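Local coordinates for tyrosine-protein phosphatase YwqE (Bacillus subtilis, PDB 3QY7) that dephosphorylates phosphotyrosine in proteins such as YwqD, YwqF and Ssb, as a manganese-dependent phosphatase of the PHP-like TIM-barrel type, at residues A[102-114]-A[129-143]. Numbering follows the deposited sequence.
Sequences TKYILIEFPFDHV and GYIPVIAHPERNREI. With FE (Fe (III) ion), chain B.
Strands 104-108 and 131-135 are parallel neighbours in the TIM barrel, joined through helix 118-127 as a beta-alpha-beta unit; Glu108, the last residue of its strand, and His136, just past the other, bind the same iron(III) ion. Five backbone bonds zip the strands together, from Ile131 N to Lys103 O (2.8 Å) through to Ala135 N on Ile107 O. Beta-branched Ile131 and Val133 favour the extended backbone, and both pack against Tyr104: Ile131 CD1 lies 3.6 Å from Tyr104 CE1 and Val133 CG2 comes to the ring edge. Leu106 CD1 packs on the CB of the small Ala135. Glu108 holds CG anti to its backbone N (chi1 -175°) and, extended beyond it, sets OE1 2.1 Å from the iron; His136 NE2 binds at 2.2 Å, its ring 72° from the carboxylate plane. Glu80 completes the protein ligands, while Arg82 pairs with Glu108 OE2. Past the strands, Phe111 O accepts from Arg141 N (2.8 Å). Asn140 caps the helix beginning at Arg141, its OD1 taking Ile143 N on a lone pair, and Glu142 OE1 accepts from Val114 N (2.9 Å). Carboxylate and imidazole also commonly bind manganese, the cofactor, which probably takes this place in the working enzyme; the salt bridge to Arg82 probably steadies Glu108's one-oxygen grip.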
loop_
_atom_site.group_PDB
_atom_site.type_symbol
_atom_site.label_atom_id
_atom_site.label_comp_id
_atom_site.label_asym_id
_atom_site.label_seq_id
_atom_site.Cartn_x
_atom_site.Cartn_y
_atom_site.Cartn_z
ATOM N N THR A 102 9.865 5.748 7.163
ATOM C CA THR A 102 9.453 5.222 8.463
ATOM C C THR A 102 9.855 3.761 8.617
ATOM O O THR A 102 10.508 3.198 7.754
ATOM C CB THR A 102 7.931 5.295 8.644
ATOM O OG1 THR A 102 7.307 4.343 7.753
ATOM C CG2 THR A 102 7.423 6.715 8.378
ATOM N N LYS A 103 9.423 3.148 9.717
ATOM C CA LYS A 103 9.694 1.739 9.960
ATOM C C LYS A 103 8.842 0.811 9.111
ATOM O O LYS A 103 9.052 -0.391 9.143
ATOM C CB LYS A 103 9.480 1.403 11.429
ATOM C CG LYS A 103 8.028 1.307 11.860
ATOM C CD LYS A 103 7.924 0.954 13.323
ATOM C CE LYS A 103 8.285 2.128 14.183
ATOM N NZ LYS A 103 8.483 1.676 15.600
ATOM N N TYR A 104 7.870 1.368 8.389
ATOM C CA TYR A 104 6.952 0.558 7.581
ATOM C C TYR A 104 7.482 0.398 6.167
ATOM O O TYR A 104 7.844 1.372 5.520
ATOM C CB TYR A 104 5.563 1.203 7.565
ATOM C CG TYR A 104 4.954 1.251 8.942
ATOM C CD1 TYR A 104 4.195 0.189 9.425
ATOM C CD2 TYR A 104 5.205 2.330 9.796
ATOM C CE1 TYR A 104 3.659 0.219 10.705
ATOM C CE2 TYR A 104 4.674 2.375 11.078
ATOM C CZ TYR A 104 3.906 1.316 11.528
ATOM O OH TYR A 104 3.383 1.337 12.797
ATOM N N ILE A 105 7.541 -0.840 5.686
ATOM C CA ILE A 105 8.096 -1.106 4.373
ATOM C C ILE A 105 7.069 -1.902 3.584
ATOM O O ILE A 105 6.483 -2.849 4.126
ATOM C CB ILE A 105 9.481 -1.843 4.455
ATOM C CG1 ILE A 105 10.043 -2.161 3.072
ATOM C CG2 ILE A 105 9.445 -3.044 5.395
ATOM C CD1 ILE A 105 11.453 -2.762 3.101
ATOM N N LEU A 106 6.828 -1.487 2.340
ATOM C CA LEU A 106 5.781 -2.098 1.501
ATOM C C LEU A 106 6.371 -3.209 0.653
ATOM O O LEU A 106 7.135 -2.959 -0.272
ATOM C CB LEU A 106 5.110 -1.021 0.629
ATOM C CG LEU A 106 3.891 -1.483 -0.189
ATOM C CD1 LEU A 106 2.752 -1.923 0.715
ATOM C CD2 LEU A 106 3.452 -0.372 -1.125
ATOM N N ILE A 107 6.016 -4.439 1.018
ATOM C CA ILE A 107 6.540 -5.644 0.391
ATOM C C ILE A 107 5.406 -6.326 -0.359
ATOM O O ILE A 107 4.353 -6.598 0.223
ATOM C CB ILE A 107 7.102 -6.604 1.469
ATOM C CG1 ILE A 107 8.214 -5.926 2.285
ATOM C CG2 ILE A 107 7.604 -7.929 0.842
ATOM C CD1 ILE A 107 9.427 -5.529 1.494
ATOM N N GLU A 108 5.648 -6.615 -1.630
ATOM C CA GLU A 108 4.663 -7.245 -2.504
ATOM C C GLU A 108 5.132 -8.645 -2.858
ATOM O O GLU A 108 6.263 -8.814 -3.304
ATOM C CB GLU A 108 4.524 -6.432 -3.788
ATOM C CG GLU A 108 3.431 -6.926 -4.732
ATOM C CD GLU A 108 3.676 -6.541 -6.175
ATOM O OE1 GLU A 108 2.697 -6.225 -6.888
ATOM O OE2 GLU A 108 4.839 -6.538 -6.622
ATOM N N PHE A 109 4.251 -9.622 -2.654
ATOM C CA PHE A 109 4.464 -11.006 -3.113
ATOM C C PHE A 109 4.172 -11.106 -4.609
ATOM O O PHE A 109 3.302 -10.422 -5.119
ATOM C CB PHE A 109 3.534 -11.977 -2.366
ATOM C CG PHE A 109 3.719 -12.009 -0.868
ATOM C CD1 PHE A 109 4.981 -11.842 -0.288
ATOM C CD2 PHE A 109 2.632 -12.236 -0.034
ATOM C CE1 PHE A 109 5.140 -11.885 1.094
ATOM C CE2 PHE A 109 2.774 -12.298 1.359
ATOM C CZ PHE A 109 4.051 -12.116 1.935
ATOM N N PRO A 110 4.886 -11.994 -5.318
ATOM C CA PRO A 110 4.441 -12.331 -6.661
ATOM C C PRO A 110 2.981 -12.781 -6.627
ATOM O O PRO A 110 2.532 -13.342 -5.627
ATOM C CB PRO A 110 5.350 -13.502 -7.039
ATOM C CG PRO A 110 5.844 -14.045 -5.765
ATOM C CD PRO A 110 5.991 -12.851 -4.871
ATOM N N PHE A 111 2.243 -12.550 -7.707
ATOM C CA PHE A 111 0.792 -12.714 -7.665
ATOM C C PHE A 111 0.322 -14.150 -7.368
ATOM O O PHE A 111 -0.788 -14.351 -6.882
ATOM C CB PHE A 111 0.144 -12.199 -8.955
ATOM C CG PHE A 111 -0.028 -13.257 -10.014
ATOM C CD1 PHE A 111 -1.289 -13.789 -10.281
ATOM C CD2 PHE A 111 1.067 -13.729 -10.729
ATOM C CE1 PHE A 111 -1.462 -14.766 -11.261
ATOM C CE2 PHE A 111 0.910 -14.717 -11.709
ATOM C CZ PHE A 111 -0.359 -15.233 -11.976
ATOM N N ASP A 112 1.178 -15.127 -7.654
ATOM C CA ASP A 112 0.769 -16.533 -7.676
ATOM C C ASP A 112 1.050 -17.306 -6.392
ATOM O O ASP A 112 0.423 -18.337 -6.146
ATOM C CB ASP A 112 1.416 -17.257 -8.866
ATOM C CG ASP A 112 2.932 -17.261 -8.794
ATOM O OD1 ASP A 112 3.530 -16.173 -8.677
ATOM O OD2 ASP A 112 3.538 -18.351 -8.853
ATOM N N HIS A 113 1.999 -16.839 -5.582
ATOM C CA HIS A 113 2.355 -17.577 -4.364
ATOM C C HIS A 113 2.992 -16.689 -3.312
ATOM O O HIS A 113 3.430 -15.570 -3.611
ATOM C CB HIS A 113 3.302 -18.745 -4.689
ATOM C CG HIS A 113 4.678 -18.314 -5.089
ATOM N ND1 HIS A 113 5.793 -18.568 -4.317
ATOM C CD2 HIS A 113 5.118 -17.633 -6.173
ATOM C CE1 HIS A 113 6.861 -18.064 -4.910
ATOM N NE2 HIS A 113 6.480 -17.492 -6.039
ATOM N N VAL A 114 3.039 -17.204 -2.087
ATOM C CA VAL A 114 3.788 -16.576 -1.008
ATOM C C VAL A 114 5.128 -17.299 -0.912
ATOM O O VAL A 114 5.156 -18.489 -0.579
ATOM C CB VAL A 114 3.039 -16.655 0.330
ATOM C CG1 VAL A 114 3.873 -16.044 1.455
ATOM C CG2 VAL A 114 1.689 -15.944 0.225
ATOM N N GLY A 129 13.524 -3.623 13.752
ATOM C CA GLY A 129 12.606 -2.562 14.140
ATOM C C GLY A 129 11.720 -2.101 12.995
ATOM O O GLY A 129 11.020 -1.105 13.117
ATOM N N TYR A 130 11.771 -2.819 11.883
ATOM C CA TYR A 130 10.819 -2.595 10.778
ATOM C C TYR A 130 9.492 -3.344 10.964
ATOM O O TYR A 130 9.405 -4.338 11.702
ATOM C CB TYR A 130 11.446 -2.997 9.446
ATOM C CG TYR A 130 12.512 -2.043 8.934
ATOM C CD1 TYR A 130 12.154 -0.896 8.212
ATOM C CD2 TYR A 130 13.875 -2.284 9.162
ATOM C CE1 TYR A 130 13.109 -0.015 7.734
ATOM C CE2 TYR A 130 14.849 -1.398 8.685
ATOM C CZ TYR A 130 14.455 -0.266 7.981
ATOM O OH TYR A 130 15.400 0.622 7.497
ATOM N N ILE A 131 8.454 -2.851 10.292
ATOM C CA ILE A 131 7.181 -3.546 10.217
ATOM C C ILE A 131 6.908 -3.760 8.733
ATOM O O ILE A 131 6.718 -2.790 7.990
ATOM C CB ILE A 131 6.036 -2.761 10.904
ATOM C CG1 ILE A 131 6.287 -2.645 12.413
ATOM C CG2 ILE A 131 4.705 -3.475 10.670
ATOM C CD1 ILE A 131 5.215 -1.855 13.185
ATOM N N PRO A 132 6.935 -5.028 8.272
ATOM C CA PRO A 132 6.617 -5.275 6.868
ATOM C C PRO A 132 5.117 -5.136 6.651
ATOM O O PRO A 132 4.328 -5.641 7.461
ATOM C CB PRO A 132 7.058 -6.735 6.639
ATOM C CG PRO A 132 7.053 -7.357 8.002
ATOM C CD PRO A 132 7.345 -6.250 8.990
ATOM N N VAL A 133 4.751 -4.425 5.586
ATOM C CA VAL A 133 3.360 -4.268 5.175
ATOM C C VAL A 133 3.174 -5.002 3.870
ATOM O O VAL A 133 3.763 -4.621 2.842
ATOM C CB VAL A 133 2.988 -2.791 4.989
ATOM C CG1 VAL A 133 1.483 -2.666 4.626
ATOM C CG2 VAL A 133 3.261 -2.020 6.296
ATOM N N ILE A 134 2.353 -6.049 3.913
ATOM C CA ILE A 134 2.064 -6.854 2.721
ATOM C C ILE A 134 1.123 -6.073 1.816
ATOM O O ILE A 134 0.026 -5.693 2.251
ATOM C CB ILE A 134 1.398 -8.187 3.132
ATOM C CG1 ILE A 134 2.376 -8.994 4.002
ATOM C CG2 ILE A 134 1.009 -9.016 1.879
ATOM C CD1 ILE A 134 1.717 -10.119 4.799
ATOM N N ALA A 135 1.558 -5.857 0.580
ATOM C CA ALA A 135 0.729 -5.180 -0.430
ATOM C C ALA A 135 -0.376 -6.119 -0.912
ATOM O O ALA A 135 -0.128 -7.279 -1.246
ATOM C CB ALA A 135 1.568 -4.706 -1.581
ATOM N N HIS A 136 -1.591 -5.579 -0.930
ATOM C CA HIS A 136 -2.768 -6.226 -1.515
ATOM C C HIS A 136 -2.793 -7.749 -1.370
ATOM O O HIS A 136 -2.786 -8.453 -2.371
ATOM C CB HIS A 136 -2.966 -5.820 -2.982
ATOM C CG HIS A 136 -1.733 -5.925 -3.822
ATOM N ND1 HIS A 136 -1.168 -7.135 -4.178
ATOM C CD2 HIS A 136 -0.955 -4.970 -4.386
ATOM C CE1 HIS A 136 -0.105 -6.912 -4.927
ATOM N NE2 HIS A 136 0.042 -5.607 -5.076
ATOM N N PRO A 137 -2.852 -8.241 -0.130
ATOM C CA PRO A 137 -2.861 -9.695 0.045
ATOM C C PRO A 137 -4.087 -10.339 -0.607
ATOM O O PRO A 137 -4.016 -11.518 -1.001
ATOM C CB PRO A 137 -2.885 -9.870 1.571
ATOM C CG PRO A 137 -3.494 -8.584 2.083
ATOM C CD PRO A 137 -2.916 -7.537 1.165
ATOM N N GLU A 138 -5.182 -9.580 -0.732
ATOM C CA GLU A 138 -6.418 -10.083 -1.376
ATOM C C GLU A 138 -6.235 -10.435 -2.858
ATOM O O GLU A 138 -7.014 -11.216 -3.424
ATOM C CB GLU A 138 -7.586 -9.089 -1.175
ATOM C CG GLU A 138 -7.641 -7.875 -2.155
ATOM C CD GLU A 138 -6.664 -6.736 -1.843
ATOM O OE1 GLU A 138 -6.830 -5.672 -2.458
ATOM O OE2 GLU A 138 -5.754 -6.876 -1.002
ATOM N N ARG A 139 -5.220 -9.851 -3.487
ATOM C CA ARG A 139 -4.912 -10.061 -4.897
ATOM C C ARG A 139 -3.906 -11.190 -5.121
ATOM O O ARG A 139 -3.476 -11.419 -6.256
ATOM C CB ARG A 139 -4.375 -8.771 -5.524
ATOM C CG ARG A 139 -5.434 -7.767 -5.942
ATOM C CD ARG A 139 -5.791 -8.012 -7.405
ATOM N NE ARG A 139 -6.331 -6.820 -8.049
ATOM C CZ ARG A 139 -6.617 -6.722 -9.343
ATOM N NH1 ARG A 139 -6.407 -7.747 -10.168
ATOM N NH2 ARG A 139 -7.114 -5.589 -9.813
ATOM N N ASN A 140 -3.521 -11.873 -4.045
ATOM C CA ASN A 140 -2.586 -12.991 -4.135
ATOM C C ASN A 140 -3.339 -14.323 -4.257
ATOM O O ASN A 140 -4.159 -14.656 -3.401
ATOM C CB ASN A 140 -1.670 -13.017 -2.910
ATOM C CG ASN A 140 -0.617 -14.090 -3.002
ATOM O OD1 ASN A 140 -0.864 -15.238 -2.647
ATOM N ND2 ASN A 140 0.570 -13.717 -3.467
ATOM N N ARG A 141 -3.031 -15.075 -5.313
ATOM C CA ARG A 141 -3.728 -16.339 -5.602
ATOM C C ARG A 141 -3.627 -17.353 -4.460
ATOM O O ARG A 141 -4.628 -17.979 -4.102
ATOM C CB ARG A 141 -3.223 -16.972 -6.906
ATOM C CG ARG A 141 -4.266 -17.868 -7.609
ATOM C CD ARG A 141 -3.679 -19.123 -8.272
ATOM N NE ARG A 141 -2.480 -18.869 -9.071
ATOM C CZ ARG A 141 -2.465 -18.665 -10.386
ATOM N NH1 ARG A 141 -3.591 -18.671 -11.088
ATOM N NH2 ARG A 141 -1.310 -18.447 -11.005
ATOM N N GLU A 142 -2.428 -17.523 -3.896
ATOM C CA GLU A 142 -2.241 -18.463 -2.782
ATOM C C GLU A 142 -2.934 -18.060 -1.481
ATOM O O GLU A 142 -3.483 -18.909 -0.772
ATOM C CB GLU A 142 -0.759 -18.756 -2.528
ATOM C CG GLU A 142 -0.562 -19.960 -1.619
ATOM C CD GLU A 142 0.874 -20.437 -1.500
ATOM O OE1 GLU A 142 1.808 -19.795 -2.043
ATOM O OE2 GLU A 142 1.062 -21.486 -0.838
ATOM N N ILE A 143 -2.901 -16.771 -1.136
ATOM C CA ILE A 143 -3.641 -16.322 0.033
ATOM C C ILE A 143 -5.143 -16.548 -0.176
ATOM O O ILE A 143 -5.850 -16.945 0.746
ATOM C CB ILE A 143 -3.342 -14.840 0.375
ATOM C CG1 ILE A 143 -1.908 -14.704 0.883
ATOM C CG2 ILE A 143 -4.333 -14.309 1.389
ATOM C CD1 ILE A 143 -1.407 -13.258 0.973
HETATM FE FE FE B . 1.393 -4.607 -6.515
HETATM O O HOH W 1 1.417 -9.292 -1.969
HETATM O O HOH W 2 0.669 -10.698 -4.330
HETATM O O HOH W 3 -1.089 -20.519 -6.756
HETATM O O HOH W 4 4.275 -21.130 -1.751
HETATM O O HOH W 5 -0.000 -5.420 -8.058
HETATM O O HOH W 6 0.361 -2.851 -6.245
#